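Local atomic coordinates of calcium-regulated actin-bundling protein (Dictyostelium discoideum, PDB entry 4X3N), a protein that bundles actin filaments under calcium control and may contribute to the structure and reorganization of filopodia and pseudopodia during cell movements. Residues P167-F170 against C171-M175; L190-V193 against N194-I197; R198-E201 against E202-R206; P232-E235 against Q236-A240; M279-D282 against L283-K287. All coordinates share one frame; numbering follows the deposited sequence.

Overall arrangement
Following the chain from the N terminus, all five contacts are local: each spans about two helical turns, none closes a long loop, and they follow in series without nesting or crossing. Contact 1 makes up helix 167-174, beyond the calcium site, its centre about 31 Å from that of contact 2. Contacts 2 and 3 adjoin on the long helix 181-211. Contact 4, at the start of helix 232-255, touches both, R196 and I197 of contact 2 meeting Q236 and L237, and Y200 of contact 3 meeting K234 and L237. Contact 5, on helix 273-290, joins contact 2 where K286 reaches N194. Contacts 2 to 5 thus lie on three mutually packed helices.

Contact 1: P167-F170 against C171-M175; sequences PADF and CTRSM
The D169-R173 ion pair is very close yet poorly aimed: R173 NE lies 2.6 Å from D169 OD2, but its N-H meets the oxygen at only 125°, a weak hydrogen bond within a salt bridge. The carboxylate and guanidinium planes stand 70° apart. A water bridges the pair, donating to D169 OD1 and accepting from R173 NH2 at 2.6 Å, so both carboxylate oxygens are engaged. The stronger partner of D169 OD2 is the hydroxyl of Y53, and R173 NH1 bonds to E56 and to the carbonyl of A52, which ties this side of the helix to helix 42-57. On the buried side F170 has CG anti to the backbone N (chi1 166°), which swings the ring along the helix until S174 CB sits over one face, 4.0 Å from the ring centroid, in a CH-pi contact. C171 SG stands obliquely to the same ring, 5.4 Å from its centroid. Beneath these side chains the i to i+4 backbone bonds continue to the end of the helix, where S174 N reaches F170 O at 2.8 Å by a more bent path. The F170 ring also packs on F33 of helix 28-38 and on L154 and L158 of helix 153-160. A short amphipathic helix results, with an i to i+4 salt bridge on its polar side and an aromatic contact inside, lying close to the EF-hand-like calcium site.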
loop_
_atom_site.group_PDB
_atom_site.type_symbol
_atom_site.label_atom_id
_atom_site.label_comp_id
_atom_site.label_asym_id
_atom_site.label_seq_id
_atom_site.Cartn_x
_atom_site.Cartn_y
_atom_site.Cartn_z
ATOM N N PRO A 167 18.918 16.623 -7.693
ATOM C CA PRO A 167 19.194 15.707 -6.564
ATOM C C PRO A 167 20.681 15.541 -6.193
ATOM O O PRO A 167 21.070 15.442 -4.997
ATOM C CB PRO A 167 18.624 14.384 -7.086
ATOM C CG PRO A 167 17.497 14.802 -7.892
ATOM C CD PRO A 167 17.996 16.011 -8.656
ATOM N N ALA A 168 21.532 15.430 -7.196
ATOM C CA ALA A 168 22.947 15.248 -6.895
ATOM C C ALA A 168 23.589 16.462 -6.235
ATOM O O ALA A 168 24.315 16.355 -5.231
ATOM C CB ALA A 168 23.716 14.888 -8.166
ATOM N N ASP A 169 23.274 17.634 -6.755
ATOM C CA ASP A 169 23.654 18.888 -6.134
ATOM C C ASP A 169 23.150 18.968 -4.692
ATOM O O ASP A 169 23.905 19.304 -3.752
ATOM C CB ASP A 169 23.149 20.079 -6.999
ATOM C CG ASP A 169 23.576 21.455 -6.425
ATOM O OD1 ASP A 169 24.780 21.803 -6.602
ATOM O OD2 ASP A 169 22.745 22.172 -5.769
ATOM N N PHE A 170 21.868 18.701 -4.505
ATOM C CA PHE A 170 21.307 18.708 -3.183
ATOM C C PHE A 170 22.119 17.804 -2.218
ATOM O O PHE A 170 22.427 18.209 -1.111
ATOM C CB PHE A 170 19.846 18.273 -3.221
ATOM C CG PHE A 170 19.320 17.934 -1.866
ATOM C CD1 PHE A 170 19.112 18.936 -0.940
ATOM C CD2 PHE A 170 19.156 16.634 -1.492
ATOM C CE1 PHE A 170 18.718 18.637 0.320
ATOM C CE2 PHE A 170 18.718 16.321 -0.201
ATOM C CZ PHE A 170 18.527 17.313 0.687
ATOM N N CYS A 171 22.456 16.588 -2.636
ATOM C CA CYS A 171 23.174 15.662 -1.757
ATOM C C CYS A 171 24.581 16.214 -1.411
ATOM O O CYS A 171 25.060 16.187 -0.244
ATOM C CB CYS A 171 23.246 14.274 -2.412
ATOM S SG CYS A 171 21.654 13.426 -2.569
ATOM N N THR A 172 25.213 16.805 -2.419
ATOM C CA THR A 172 26.518 17.434 -2.218
ATOM C C THR A 172 26.419 18.518 -1.234
ATOM O O THR A 172 27.265 18.643 -0.399
ATOM C CB THR A 172 27.005 18.076 -3.514
ATOM O OG1 THR A 172 27.257 17.034 -4.484
ATOM C CG2 THR A 172 28.253 18.939 -3.287
ATOM N N ARG A 173 25.393 19.359 -1.353
ATOM C CA ARG A 173 25.159 20.429 -0.430
ATOM C C ARG A 173 24.761 19.971 0.972
ATOM O O ARG A 173 25.138 20.620 1.957
ATOM C CB ARG A 173 24.076 21.375 -0.927
ATOM C CG ARG A 173 24.488 22.236 -2.106
ATOM C CD ARG A 173 23.294 23.007 -2.604
ATOM N NE ARG A 173 23.495 23.808 -3.842
ATOM C CZ ARG A 173 23.269 25.135 -3.915
ATOM N NH1 ARG A 173 22.907 25.887 -2.874
ATOM N NH2 ARG A 173 23.394 25.718 -5.060
ATOM N N SER A 174 24.005 18.898 1.076
ATOM C CA SER A 174 23.371 18.569 2.370
ATOM C C SER A 174 24.056 17.472 3.163
ATOM O O SER A 174 23.945 17.456 4.409
ATOM C CB SER A 174 21.891 18.127 2.137
ATOM O OG SER A 174 21.162 17.929 3.424
ATOM N N MET A 175 24.728 16.554 2.479
ATOM C CA MET A 175 25.458 15.457 3.150
ATOM C C MET A 175 26.527 15.941 4.132
ATOM O O MET A 175 27.156 16.974 3.933
ATOM C CB MET A 175 26.062 14.513 2.152
ATOM C CG MET A 175 25.017 13.664 1.480
ATOM S SD MET A 175 25.688 12.586 0.218
ATOM C CE MET A 175 26.355 11.355 1.348
HETATM O O HOH W 1 24.359 24.645 -7.266
#

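Contact 2: L190-V193 against N194-I197; sequences LEEV and NKRI
E192 carries its CG anti to the backbone N (chi1 169°) and bends at chi2 (65°), while R196 folds back at its own chi2 (-54°); together these turns bring carboxylate and guanidinium into contact one helical turn apart. R196 NE donates to E192 OE2 over a very short 2.5 Å, nearly straight and in the guanidinium plane, meeting the oxygen nearly in line with the CD-OE2 bond. R196 NH2 adds a weak bond to the same OE2 at 3.1 Å, so one oxygen takes two N-H groups. The other oxygen, E192 OE1, comes close to K195 CE, the carbon that carries the ammonium, at 3.0 Å. K195 NZ forms a long ion pair with E192 OE2, at 3.6 Å, completing a three-residue charge network. Round the helix, between residues three apart, N194 ND2 points almost straight at E191 OE1 at 3.0 Å; the bond lies in the amide plane of N194 but meets the carboxylate from above its plane. The other end of that amide, N194 OD1, accepts from K286, so both ends are held and its rotation is probably fixed. V193 CG1 and I197 CD1 touch at 3.7 Å on the apolar side. That side faces two helices: V193 packs on L241 and A244 and I197 on L237 of helix 232-255, and L190 on M279 and D282 of helix 273-290, where I197 also touches Y290.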
loop_
_atom_site.group_PDB
_atom_site.type_symbol
_atom_site.label_atom_id
_atom_site.label_comp_id
_atom_site.label_asym_id
_atom_site.label_seq_id
_atom_site.Cartn_x
_atom_site.Cartn_y
_atom_site.Cartn_z
ATOM N N LEU A 190 9.512 22.837 19.768
ATOM C CA LEU A 190 8.354 23.098 18.904
ATOM C C LEU A 190 7.431 21.866 18.772
ATOM O O LEU A 190 6.229 22.003 18.843
ATOM C CB LEU A 190 8.803 23.644 17.554
ATOM C CG LEU A 190 9.220 25.132 17.565
ATOM C CD1 LEU A 190 10.073 25.525 16.382
ATOM C CD2 LEU A 190 8.041 26.054 17.710
ATOM N N GLU A 191 7.977 20.660 18.664
ATOM C CA GLU A 191 7.148 19.491 18.554
ATOM C C GLU A 191 6.394 19.290 19.876
ATOM O O GLU A 191 5.256 18.846 19.897
ATOM C CB GLU A 191 7.943 18.231 18.158
ATOM C CG GLU A 191 7.103 16.966 18.185
ATOM C CD GLU A 191 5.785 17.065 17.365
ATOM O OE1 GLU A 191 5.730 17.858 16.373
ATOM O OE2 GLU A 191 4.791 16.359 17.721
ATOM N N GLU A 192 7.017 19.616 20.984
ATOM C CA GLU A 192 6.303 19.536 22.243
ATOM C C GLU A 192 5.118 20.571 22.291
ATOM O O GLU A 192 4.103 20.306 22.876
ATOM C CB GLU A 192 7.314 19.711 23.372
ATOM C CG GLU A 192 6.721 19.926 24.748
ATOM C CD GLU A 192 5.958 18.741 25.267
ATOM O OE1 GLU A 192 6.274 17.641 24.831
ATOM O OE2 GLU A 192 5.036 18.939 26.090
ATOM N N VAL A 193 5.225 21.738 21.668
ATOM C CA VAL A 193 4.058 22.572 21.535
ATOM C C VAL A 193 2.956 21.840 20.769
ATOM O O VAL A 193 1.789 21.926 21.143
ATOM C CB VAL A 193 4.353 23.906 20.851
ATOM C CG1 VAL A 193 3.085 24.698 20.627
ATOM C CG2 VAL A 193 5.374 24.731 21.615
ATOM N N ASN A 194 3.290 21.149 19.663
ATOM C CA ASN A 194 2.275 20.391 18.967
ATOM C C ASN A 194 1.619 19.383 19.898
ATOM O O ASN A 194 0.381 19.241 19.929
ATOM C CB ASN A 194 2.833 19.678 17.769
ATOM C CG ASN A 194 3.195 20.672 16.675
ATOM O OD1 ASN A 194 2.574 21.708 16.568
ATOM N ND2 ASN A 194 4.212 20.370 15.913
ATOM N N LYS A 195 2.431 18.699 20.679
ATOM C CA LYS A 195 1.834 17.722 21.555
ATOM C C LYS A 195 0.868 18.418 22.529
ATOM O O LYS A 195 -0.160 17.904 22.807
ATOM C CB LYS A 195 2.959 16.968 22.231
ATOM C CG LYS A 195 2.521 15.832 23.112
ATOM C CD LYS A 195 3.701 14.938 23.586
ATOM C CE LYS A 195 4.316 15.314 24.955
ATOM N NZ LYS A 195 3.421 15.668 26.110
ATOM N N ARG A 196 1.216 19.562 23.091
ATOM C CA ARG A 196 0.309 20.246 24.028
ATOM C C ARG A 196 -0.946 20.816 23.336
ATOM O O ARG A 196 -2.008 20.838 23.905
ATOM C CB ARG A 196 1.052 21.339 24.727
ATOM C CG ARG A 196 2.210 20.890 25.627
ATOM C CD ARG A 196 1.717 19.837 26.643
ATOM N NE ARG A 196 2.860 19.222 27.290
ATOM C CZ ARG A 196 2.930 18.782 28.563
ATOM N NH1 ARG A 196 1.890 18.833 29.398
ATOM N NH2 ARG A 196 4.079 18.265 29.002
ATOM N N ILE A 197 -0.804 21.229 22.082
ATOM C CA ILE A 197 -1.919 21.677 21.286
ATOM C C ILE A 197 -2.885 20.545 21.078
ATOM O O ILE A 197 -4.109 20.718 21.252
ATOM C CB ILE A 197 -1.445 22.170 19.903
ATOM C CG1 ILE A 197 -0.814 23.554 20.010
ATOM C CG2 ILE A 197 -2.636 22.171 18.964
ATOM C CD1 ILE A 197 -0.019 23.992 18.777
#

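Contact 3: R198-E201 against E202-R206; sequences RAYE and EEKAR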
loop_
_atom_site.group_PDB
_atom_site.type_symbol
_atom_site.label_atom_id
_atom_site.label_comp_id
_atom_site.label_asym_id
_atom_site.label_seq_id
_atom_site.Cartn_x
_atom_site.Cartn_y
_atom_site.Cartn_z
ATOM N N ARG A 198 -2.380 19.360 20.700
ATOM C CA ARG A 198 -3.282 18.160 20.568
ATOM C C ARG A 198 -3.999 17.878 21.884
ATOM O O ARG A 198 -5.166 17.685 21.890
ATOM C CB ARG A 198 -2.525 16.916 20.099
ATOM C CG ARG A 198 -3.256 15.554 20.224
ATOM C CD ARG A 198 -2.505 14.405 19.530
ATOM N NE ARG A 198 -2.074 14.809 18.203
ATOM C CZ ARG A 198 -1.358 14.063 17.356
ATOM N NH1 ARG A 198 -0.964 12.846 17.684
ATOM N NH2 ARG A 198 -1.052 14.540 16.160
ATOM N N ALA A 199 -3.263 17.780 22.979
ATOM C CA ALA A 199 -3.861 17.532 24.285
ATOM C C ALA A 199 -4.982 18.562 24.564
ATOM O O ALA A 199 -6.094 18.182 24.927
ATOM C CB ALA A 199 -2.794 17.634 25.369
ATOM N N TYR A 200 -4.699 19.846 24.376
ATOM C CA TYR A 200 -5.699 20.922 24.570
ATOM C C TYR A 200 -6.916 20.855 23.644
ATOM O O TYR A 200 -8.069 20.920 24.086
ATOM C CB TYR A 200 -5.025 22.281 24.459
ATOM C CG TYR A 200 -5.962 23.486 24.338
ATOM C CD1 TYR A 200 -6.589 24.044 25.461
ATOM C CD2 TYR A 200 -6.125 24.125 23.127
ATOM C CE1 TYR A 200 -7.387 25.163 25.352
ATOM C CE2 TYR A 200 -6.914 25.260 23.002
ATOM C CZ TYR A 200 -7.544 25.770 24.108
ATOM O OH TYR A 200 -8.346 26.870 23.939
ATOM N N GLU A 201 -6.677 20.670 22.359
ATOM C CA GLU A 201 -7.794 20.564 21.420
ATOM C C GLU A 201 -8.540 19.270 21.596
ATOM O O GLU A 201 -9.740 19.223 21.366
ATOM C CB GLU A 201 -7.342 20.696 19.980
ATOM C CG GLU A 201 -6.700 22.014 19.704
ATOM C CD GLU A 201 -7.665 23.181 19.447
ATOM O OE1 GLU A 201 -8.871 23.100 19.665
ATOM O OE2 GLU A 201 -7.135 24.223 19.051
ATOM N N GLU A 202 -7.889 18.198 22.071
ATOM C CA GLU A 202 -8.698 16.947 22.251
ATOM C C GLU A 202 -9.644 17.075 23.413
ATOM O O GLU A 202 -10.806 16.631 23.371
ATOM C CB GLU A 202 -7.799 15.701 22.380
ATOM C CG GLU A 202 -7.414 15.161 20.994
ATOM C CD GLU A 202 -6.325 14.107 21.025
ATOM O OE1 GLU A 202 -5.774 13.891 22.134
ATOM O OE2 GLU A 202 -6.027 13.521 19.945
ATOM N N GLU A 203 -9.156 17.664 24.465
ATOM C CA GLU A 203 -10.017 17.901 25.593
ATOM C C GLU A 203 -11.167 18.891 25.287
ATOM O O GLU A 203 -12.225 18.766 25.809
ATOM C CB GLU A 203 -9.189 18.510 26.683
ATOM C CG GLU A 203 -9.970 19.044 27.868
ATOM C CD GLU A 203 -10.586 17.940 28.685
ATOM O OE1 GLU A 203 -10.564 16.759 28.268
ATOM O OE2 GLU A 203 -11.152 18.259 29.750
ATOM N N LYS A 204 -10.887 19.956 24.564
ATOM C CA LYS A 204 -11.918 20.851 24.109
ATOM C C LYS A 204 -12.992 20.063 23.388
ATOM O O LYS A 204 -14.168 20.210 23.691
ATOM C CB LYS A 204 -11.301 21.840 23.154
ATOM C CG LYS A 204 -11.805 23.221 23.347
ATOM C CD LYS A 204 -11.358 24.144 22.225
ATOM C CE LYS A 204 -10.755 25.353 22.859
ATOM N NZ LYS A 204 -10.325 26.268 21.778
ATOM N N ALA A 205 -12.582 19.206 22.445
ATOM C CA ALA A 205 -13.509 18.420 21.665
ATOM C C ALA A 205 -14.214 17.334 22.434
ATOM O O ALA A 205 -15.358 16.981 22.106
ATOM C CB ALA A 205 -12.854 17.835 20.444
ATOM N N ARG A 206 -13.543 16.803 23.442
ATOM C CA ARG A 206 -14.174 15.881 24.342
ATOM C C ARG A 206 -15.336 16.604 24.997
ATOM O O ARG A 206 -16.472 16.138 24.949
ATOM C CB ARG A 206 -13.218 15.417 25.460
ATOM C CG ARG A 206 -13.522 14.017 25.987
ATOM C CD ARG A 206 -13.527 13.873 27.523
ATOM N NE ARG A 206 -12.871 14.915 28.290
ATOM C CZ ARG A 206 -13.275 15.363 29.484
ATOM N NH1 ARG A 206 -14.314 14.876 30.100
ATOM N NH2 ARG A 206 -12.632 16.323 30.087
HETATM O O HOH W 2 -8.554 26.431 19.779
#
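K204 runs back along the helix toward Y200, its CB, CD, CE and NZ each meeting a neighbour. CB sits 3.5 Å from the carbonyl oxygen of Y200, near that of E201 too. CD passes E201 OE1 at 3.7 Å, the two side chains lying alongside and pointing the same way. CE lies obliquely to the ring, 3.0 Å from Y200 OH, with CZ a little farther off. At the tip NZ reaches Y200 OH at 3.0 Å, a weak hydrogen bond, and gives a proton to a water 2.7 Å away that in turn donates to E201 OE2. E201 OE1 stays 4.1 Å from K204 NZ, too far for a salt bridge, so the two are linked through water and charge. Y200 has CG anti to the backbone N (chi1 167°), which sends the ring forward to this meeting, and its OH has a stronger partner in D229. A phenylalanine at Y200 would probably keep the ring packing but leave D229 without its hydroxyl partner and the K204 ammonium with a looser hold. R198 and E202 lie side by side with R198 CG 3.4 Å from E202 OE2; no R198 N-H points at that oxygen, well out of the guanidinium plane, so charge alone acts between the ends, and the arginine head bonds to F86 O and D89. The main partner of E201 OE2 is Y290 OH, of helix 273-290. Y200 packs on K234 and L237 of helix 232-255 and E203 on L233, while F86 in a loop touches E201 and E202.

Contact 4: P232-E235 against Q236-A240; sequences PLKE and QLNFA
K234 and N238 form the close part of this contact, one turn apart near the start of the long alpha-helix 232-255. The lysine leaves the backbone with CG anti to N (chi1 178°) and then bends at each later torsion, which curls NZ round to N238 OD1 at 3.0 Å. The bond lies in the carbonyl plane of the asparagine amide and uses a lone pair of OD1. NZ has a second acceptor in Y290 O, so the ammonium also links this helix to the end of helix 273-290. Below it the backbone bond from N238 N to K234 O, 2.9 Å long, is almost straight, and K234 CD brushes L237 CD2 at 4.2 Å. L237 is buried, its side chain lying on I197 of helix 181-211, and L233 packs on E203 of the same helix. The solvent side is looser: E235 and F239, both exposed, lie side by side and point the same way, their contact made by methylene and ring instead of by charge. E235 CG is 3.9 Å from F239 CD2, and the carboxylate is turned 75° from the ring plane. The edge of that ring also meets the backbone, F239 CD2 standing 3.3 Å from E235 O, close to the ring plane.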
loop_
_atom_site.group_PDB
_atom_site.type_symbol
_atom_site.label_atom_id
_atom_site.label_comp_id
_atom_site.label_asym_id
_atom_site.label_seq_id
_atom_site.Cartn_x
_atom_site.Cartn_y
_atom_site.Cartn_z
ATOM N N PRO A 232 -5.676 23.285 33.179
ATOM C CA PRO A 232 -4.328 22.782 33.166
ATOM C C PRO A 232 -3.741 22.651 31.793
ATOM O O PRO A 232 -2.597 22.993 31.586
ATOM C CB PRO A 232 -4.452 21.384 33.790
ATOM C CG PRO A 232 -5.884 21.129 34.007
ATOM C CD PRO A 232 -6.573 22.458 34.002
ATOM N N LEU A 233 -4.496 22.070 30.882
ATOM C CA LEU A 233 -3.951 21.748 29.547
ATOM C C LEU A 233 -3.586 23.044 28.805
ATOM O O LEU A 233 -2.590 23.099 28.089
ATOM C CB LEU A 233 -4.942 20.919 28.752
ATOM C CG LEU A 233 -5.290 19.577 29.425
ATOM C CD1 LEU A 233 -6.447 18.855 28.766
ATOM C CD2 LEU A 233 -4.058 18.704 29.430
ATOM N N LYS A 234 -4.351 24.094 29.033
ATOM C CA LYS A 234 -4.040 25.347 28.391
ATOM C C LYS A 234 -2.820 25.913 29.075
ATOM O O LYS A 234 -1.898 26.398 28.443
ATOM C CB LYS A 234 -5.203 26.321 28.431
ATOM C CG LYS A 234 -4.865 27.679 27.788
ATOM C CD LYS A 234 -4.200 27.434 26.435
ATOM C CE LYS A 234 -4.616 28.383 25.328
ATOM N NZ LYS A 234 -3.938 29.658 25.585
ATOM N N GLU A 235 -2.764 25.787 30.393
ATOM C CA GLU A 235 -1.571 26.201 31.078
ATOM C C GLU A 235 -0.282 25.513 30.538
ATOM O O GLU A 235 0.756 26.138 30.360
ATOM C CB GLU A 235 -1.735 25.939 32.588
ATOM C CG GLU A 235 -0.512 26.315 33.417
ATOM C CD GLU A 235 -0.712 26.016 34.921
ATOM O OE1 GLU A 235 -0.607 26.943 35.739
ATOM O OE2 GLU A 235 -0.958 24.841 35.257
ATOM N N GLN A 236 -0.346 24.219 30.350
ATOM C CA GLN A 236 0.810 23.456 29.908
ATOM C C GLN A 236 1.208 23.947 28.500
ATOM O O GLN A 236 2.391 24.068 28.174
ATOM C CB GLN A 236 0.453 21.986 29.873
ATOM C CG GLN A 236 0.295 21.300 31.242
ATOM C CD GLN A 236 1.605 21.248 31.999
ATOM O OE1 GLN A 236 2.702 21.021 31.418
ATOM N NE2 GLN A 236 1.517 21.427 33.324
ATOM N N LEU A 237 0.215 24.230 27.673
ATOM C CA LEU A 237 0.493 24.770 26.314
ATOM C C LEU A 237 1.198 26.102 26.411
ATOM O O LEU A 237 2.268 26.311 25.812
ATOM C CB LEU A 237 -0.819 24.866 25.550
ATOM C CG LEU A 237 -0.830 25.467 24.152
ATOM C CD1 LEU A 237 0.225 24.871 23.291
ATOM C CD2 LEU A 237 -2.186 25.234 23.525
ATOM N N ASN A 238 0.645 27.011 27.203
ATOM C CA ASN A 238 1.286 28.318 27.413
ATOM C C ASN A 238 2.727 28.223 27.839
ATOM O O ASN A 238 3.585 28.967 27.361
ATOM C CB ASN A 238 0.531 29.138 28.444
ATOM C CG ASN A 238 -0.888 29.538 27.999
ATOM O OD1 ASN A 238 -1.223 29.619 26.812
ATOM N ND2 ASN A 238 -1.723 29.836 28.988
ATOM N N PHE A 239 3.036 27.277 28.723
ATOM C CA PHE A 239 4.408 27.125 29.178
ATOM C C PHE A 239 5.254 26.479 28.065
ATOM O O PHE A 239 6.417 26.833 27.886
ATOM C CB PHE A 239 4.506 26.331 30.509
ATOM C CG PHE A 239 4.335 27.190 31.778
ATOM C CD1 PHE A 239 5.453 27.724 32.435
ATOM C CD2 PHE A 239 3.070 27.468 32.312
ATOM C CE1 PHE A 239 5.308 28.489 33.592
ATOM C CE2 PHE A 239 2.925 28.247 33.479
ATOM C CZ PHE A 239 4.042 28.766 34.113
ATOM N N ALA A 240 4.686 25.519 27.338
ATOM C CA ALA A 240 5.430 24.873 26.249
ATOM C C ALA A 240 5.822 25.926 25.215
ATOM O O ALA A 240 6.916 25.876 24.668
ATOM C CB ALA A 240 4.573 23.819 25.610
#

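Contact 5: M279-D282 against L283-K287; sequences MNRD and LEEKK
R281 and E285 adopt matching shapes, which lay the two side chains alongside each other, guanidinium and carboxylate planes 45° apart. In R281, CG is anti to the backbone N and the chain bends at chi2 (66°); E285 repeats this, so both side chains point the same way. R281 NH1 then donates almost straight to E285 OE1 at 2.9 Å. The bond stays in the guanidinium plane and reaches the oxygen on its anti side. E284 instead keeps an extended chain beyond CG, and its carboxylate comes over one face of the same guanidinium, the planes only 15° apart. No N-H aims at E284 OE1, 4.0 Å from R281 NH1, so this approach adds charge attraction alone. The arginine is gripped from another side by E62, which takes NE in a salt bridge. A leucine at R281 would probably strip E285 and E62 of their shared positive partner and leave the E285 carboxylate freer to turn. One residue on, D282 has CG anti to N, and K286 bends at chi4 to bring NZ to D282 OD2 at 3.2 Å, a weak hydrogen bond within a salt bridge. Each has a stronger partner outside: D282 OD1 bonds to Y65 OH, and K286 NZ to N194 OD1 of helix 181-211. L283, buried, packs on A244 and E245 of helix 232-255. R281-E285 and D282-K286 are successive i to i+4 ion pairs of a kind common along alpha-helices, here on a helix packed between helices 61-79, 181-211 and 232-255.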
loop_
_atom_site.group_PDB
_atom_site.type_symbol
_atom_site.label_atom_id
_atom_site.label_comp_id
_atom_site.label_asym_id
_atom_site.label_seq_id
_atom_site.Cartn_x
_atom_site.Cartn_y
_atom_site.Cartn_z
ATOM N N MET A 279 11.926 27.564 12.046
ATOM C CA MET A 279 11.539 27.495 13.453
ATOM C C MET A 279 10.955 28.787 13.950
ATOM O O MET A 279 9.984 28.793 14.665
ATOM C CB MET A 279 12.749 27.091 14.296
ATOM C CG MET A 279 13.069 25.621 14.141
ATOM S SD MET A 279 14.284 25.036 15.336
ATOM C CE MET A 279 15.580 26.325 15.218
ATOM N N ASN A 280 11.519 29.907 13.533
ATOM C CA ASN A 280 10.925 31.233 13.874
ATOM C C ASN A 280 9.598 31.423 13.254
ATOM O O ASN A 280 8.665 31.836 13.895
ATOM C CB ASN A 280 11.893 32.371 13.532
ATOM C CG ASN A 280 12.993 32.548 14.606
ATOM O OD1 ASN A 280 12.774 33.196 15.598
ATOM N ND2 ASN A 280 14.143 31.943 14.415
ATOM N N ARG A 281 9.478 31.127 11.973
ATOM C CA ARG A 281 8.156 31.152 11.364
ATOM C C ARG A 281 7.089 30.337 12.076
ATOM O O ARG A 281 5.921 30.747 12.226
ATOM C CB ARG A 281 8.270 30.636 9.926
ATOM C CG ARG A 281 7.014 30.804 9.115
ATOM C CD ARG A 281 6.719 32.284 8.906
ATOM N NE ARG A 281 5.525 32.448 8.098
ATOM C CZ ARG A 281 4.273 32.289 8.544
ATOM N NH1 ARG A 281 4.036 31.967 9.807
ATOM N NH2 ARG A 281 3.234 32.441 7.698
ATOM N N ASP A 282 7.485 29.149 12.484
ATOM C CA ASP A 282 6.552 28.193 13.065
ATOM C C ASP A 282 6.142 28.645 14.472
ATOM O O ASP A 282 4.957 28.666 14.830
ATOM C CB ASP A 282 7.255 26.862 13.062
ATOM C CG ASP A 282 6.329 25.730 13.313
ATOM O OD1 ASP A 282 5.354 25.636 12.548
ATOM O OD2 ASP A 282 6.603 24.920 14.222
ATOM N N LEU A 283 7.135 29.068 15.250
ATOM C CA LEU A 283 6.893 29.718 16.542
ATOM C C LEU A 283 5.954 30.864 16.396
ATOM O O LEU A 283 5.005 30.979 17.143
ATOM C CB LEU A 283 8.167 30.262 17.122
ATOM C CG LEU A 283 8.074 30.966 18.469
ATOM C CD1 LEU A 283 7.735 29.960 19.591
ATOM C CD2 LEU A 283 9.411 31.693 18.729
ATOM N N GLU A 284 6.223 31.721 15.422
ATOM C CA GLU A 284 5.335 32.862 15.157
ATOM C C GLU A 284 3.873 32.412 14.955
ATOM O O GLU A 284 2.960 32.928 15.597
ATOM C CB GLU A 284 5.912 33.602 13.930
ATOM C CG GLU A 284 5.080 34.726 13.327
ATOM C CD GLU A 284 5.621 35.197 11.937
ATOM O OE1 GLU A 284 4.819 35.685 11.124
ATOM O OE2 GLU A 284 6.834 35.084 11.630
ATOM N N GLU A 285 3.664 31.442 14.068
ATOM C CA GLU A 285 2.343 30.867 13.776
ATOM C C GLU A 285 1.698 30.329 15.052
ATOM O O GLU A 285 0.555 30.650 15.415
ATOM C CB GLU A 285 2.498 29.720 12.750
ATOM C CG GLU A 285 1.217 29.272 12.048
ATOM C CD GLU A 285 0.607 30.377 11.237
ATOM O OE1 GLU A 285 1.365 31.285 10.852
ATOM O OE2 GLU A 285 -0.624 30.356 11.007
ATOM N N LYS A 286 2.474 29.563 15.785
ATOM C CA LYS A 286 1.951 29.001 17.007
ATOM C C LYS A 286 1.505 30.069 17.960
ATOM O O LYS A 286 0.431 29.917 18.570
ATOM C CB LYS A 286 2.965 28.032 17.637
ATOM C CG LYS A 286 2.995 26.668 16.933
ATOM C CD LYS A 286 4.363 26.034 17.004
ATOM C CE LYS A 286 4.277 24.489 16.940
ATOM N NZ LYS A 286 3.864 23.910 15.627
ATOM N N LYS A 287 2.313 31.121 18.144
ATOM C CA LYS A 287 2.007 32.147 19.196
ATOM C C LYS A 287 0.768 32.893 18.828
ATOM O O LYS A 287 -0.094 33.176 19.649
ATOM C CB LYS A 287 3.159 33.142 19.367
ATOM C CG LYS A 287 4.278 32.567 20.174
ATOM C CD LYS A 287 5.535 33.426 20.171
ATOM C CE LYS A 287 5.401 34.670 21.034
ATOM N NZ LYS A 287 6.653 35.489 20.887
#